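Local coordinates for protein isocitrate dehydrogenase [NAD] subunit 2 (Saccharomyces cerevisiae, PDB 3BLX) that catalyses, within a hetero-octamer of two subunit types, the NAD-dependent oxidative decarboxylation of isocitrate to 2-oxoglutarate in the citric acid cycle, at residues Arg194-Phe200 against Val241-Tyr246. Coordinates in Å, arbitrary orientation, origin at the centre of the assembly. Numbering follows the deposited sequence.
Sequences RLADGLF and VCPNLY
The start of helix 195-208 faces the end of strand 238-242, which leads through Pro243 toward the weakly bonded start of helix 244-258; the CA atoms come closest at Phe200 and Pro243, 7.3 Å apart. Arg194, extended (phi/psi -142/105), lies where the helix starts and lends its O to Gly198 N (3.2 Å). Its side chain turns toward Asp197, so that NH2 forms a salt bridge with Asp197 OD2 at 2.6 Å. Arg194 and Leu195 also pack on Glu140 and Val148 of subunit 1. Asp197, chi1 m, holds its carboxylate between arginine and tyrosine: Tyr246 OH donates a weak hydrogen bond to OD1 of Asp197 (3.2 Å), next to Lys189, probably critical for catalysis. One turn on, Phe200 (chi1 t, chi2 77°) lays its ring against Pro243, whose CG sits 3.9 Å from the Phe200 ring centroid, 12° off its normal, a CH-pi contact over the face; Phe200 CZ meets Cys242 C at 3.7 Å. In the parallel part of the mixed sheet, strand 238-242 runs between 130-136 and 183-188; Phe200 and Val241 pack on Val186 of the latter, and helix 162-178 packs on Phe200, through Ser165 and Ile169, and on Val241, through Ala172.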
loop_
_atom_site.group_PDB
_atom_site.type_symbol
_atom_site.label_atom_id
_atom_site.label_comp_id
_atom_site.label_asym_id
_atom_site.label_seq_id
_atom_site.Cartn_x
_atom_site.Cartn_y
_atom_site.Cartn_z
ATOM N N ARG B 194 11.342 -8.298 -38.761
ATOM C CA ARG B 194 11.472 -6.860 -38.605
ATOM C C ARG B 194 11.645 -6.198 -39.970
ATOM O O ARG B 194 12.692 -6.267 -40.583
ATOM C CB ARG B 194 12.593 -6.446 -37.627
ATOM C CG ARG B 194 13.657 -7.488 -37.298
ATOM C CD ARG B 194 13.428 -8.180 -35.951
ATOM N NE ARG B 194 13.865 -7.420 -34.764
ATOM C CZ ARG B 194 14.421 -6.202 -34.756
ATOM N NH1 ARG B 194 14.759 -5.636 -33.593
ATOM N NH2 ARG B 194 14.641 -5.537 -35.887
ATOM N N LEU B 195 10.588 -5.556 -40.437
ATOM C CA LEU B 195 10.640 -4.775 -41.652
ATOM C C LEU B 195 11.405 -3.437 -41.516
ATOM O O LEU B 195 11.486 -2.674 -42.460
ATOM C CB LEU B 195 9.217 -4.563 -42.193
ATOM C CG LEU B 195 8.352 -3.425 -41.700
ATOM C CD1 LEU B 195 6.904 -3.808 -41.907
ATOM C CD2 LEU B 195 8.628 -3.168 -40.251
ATOM N N ALA B 196 11.986 -3.161 -40.354
ATOM C CA ALA B 196 12.890 -2.020 -40.219
ATOM C C ALA B 196 14.254 -2.405 -40.766
ATOM O O ALA B 196 14.971 -1.602 -41.360
ATOM C CB ALA B 196 13.021 -1.621 -38.797
ATOM N N ASP B 197 14.623 -3.653 -40.551
ATOM C CA ASP B 197 15.862 -4.138 -41.112
ATOM C C ASP B 197 15.656 -4.451 -42.582
ATOM O O ASP B 197 16.553 -4.266 -43.392
ATOM C CB ASP B 197 16.374 -5.353 -40.333
ATOM C CG ASP B 197 16.924 -4.977 -38.952
ATOM O OD1 ASP B 197 18.007 -4.351 -38.882
ATOM O OD2 ASP B 197 16.277 -5.308 -37.932
ATOM N N GLY B 198 14.464 -4.900 -42.930
ATOM C CA GLY B 198 14.112 -5.067 -44.322
ATOM C C GLY B 198 14.297 -3.788 -45.126
ATOM O O GLY B 198 14.634 -3.856 -46.299
ATOM N N LEU B 199 14.069 -2.622 -44.518
ATOM C CA LEU B 199 14.165 -1.370 -45.266
ATOM C C LEU B 199 15.618 -0.994 -45.454
ATOM O O LEU B 199 16.017 -0.465 -46.489
ATOM C CB LEU B 199 13.383 -0.246 -44.565
ATOM C CG LEU B 199 13.635 1.202 -44.989
ATOM C CD1 LEU B 199 12.455 2.045 -44.602
ATOM C CD2 LEU B 199 14.898 1.774 -44.353
ATOM N N PHE B 200 16.413 -1.274 -44.433
ATOM C CA PHE B 200 17.824 -0.970 -44.460
ATOM C C PHE B 200 18.529 -1.823 -45.495
ATOM O O PHE B 200 19.349 -1.315 -46.225
ATOM C CB PHE B 200 18.422 -1.207 -43.088
ATOM C CG PHE B 200 19.788 -0.627 -42.910
ATOM C CD1 PHE B 200 19.956 0.732 -42.701
ATOM C CD2 PHE B 200 20.905 -1.441 -42.924
ATOM C CE1 PHE B 200 21.224 1.284 -42.518
ATOM C CE2 PHE B 200 22.175 -0.901 -42.739
ATOM C CZ PHE B 200 22.332 0.469 -42.536
ATOM N N VAL B 241 28.460 -2.007 -42.551
ATOM C CA VAL B 241 27.504 -0.998 -42.079
ATOM C C VAL B 241 26.357 -1.588 -41.262
ATOM O O VAL B 241 25.901 -2.681 -41.513
ATOM C CB VAL B 241 26.847 -0.244 -43.205
ATOM C CG1 VAL B 241 27.416 1.113 -43.322
ATOM C CG2 VAL B 241 26.914 -1.049 -44.467
ATOM N N CYS B 242 25.847 -0.830 -40.309
ATOM C CA CYS B 242 24.657 -1.281 -39.586
ATOM C C CYS B 242 23.793 -0.116 -39.189
ATOM O O CYS B 242 24.261 1.039 -39.163
ATOM C CB CYS B 242 25.052 -2.074 -38.354
ATOM S SG CYS B 242 26.003 -1.112 -37.176
ATOM N N PRO B 243 22.515 -0.398 -38.888
ATOM C CA PRO B 243 21.600 0.641 -38.391
ATOM C C PRO B 243 22.050 1.102 -37.010
ATOM O O PRO B 243 22.805 0.387 -36.339
ATOM C CB PRO B 243 20.251 -0.070 -38.309
ATOM C CG PRO B 243 20.400 -1.339 -39.095
ATOM C CD PRO B 243 21.851 -1.706 -39.029
ATOM N N ASN B 244 21.620 2.288 -36.597
ATOM C CA ASN B 244 22.092 2.856 -35.331
ATOM C C ASN B 244 21.936 1.916 -34.114
ATOM O O ASN B 244 22.772 1.933 -33.206
ATOM C CB ASN B 244 21.420 4.212 -35.080
ATOM C CG ASN B 244 21.671 4.736 -33.682
ATOM O OD1 ASN B 244 20.774 4.709 -32.839
ATOM N ND2 ASN B 244 22.894 5.199 -33.420
ATOM N N LEU B 245 20.880 1.094 -34.127
ATOM C CA LEU B 245 20.565 0.135 -33.069
ATOM C C LEU B 245 21.720 -0.735 -32.528
ATOM O O LEU B 245 21.915 -0.855 -31.317
ATOM C CB LEU B 245 19.415 -0.760 -33.529
ATOM C CG LEU B 245 18.587 -1.324 -32.366
ATOM C CD1 LEU B 245 17.650 -0.257 -31.792
ATOM C CD2 LEU B 245 17.799 -2.564 -32.768
ATOM N N TYR B 246 22.474 -1.352 -33.428
ATOM C CA TYR B 246 23.516 -2.278 -33.026
ATOM C C TYR B 246 24.895 -1.642 -33.119
ATOM O O TYR B 246 25.894 -2.258 -32.755
ATOM C CB TYR B 246 23.500 -3.511 -33.924
ATOM C CG TYR B 246 22.139 -3.909 -34.422
ATOM C CD1 TYR B 246 21.221 -4.500 -33.572
ATOM C CD2 TYR B 246 21.783 -3.716 -35.757
ATOM C CE1 TYR B 246 19.973 -4.868 -34.028
ATOM C CE2 TYR B 246 20.533 -4.080 -36.226
ATOM C CZ TYR B 246 19.634 -4.654 -35.354
ATOM O OH TYR B 246 18.387 -5.024 -35.803
#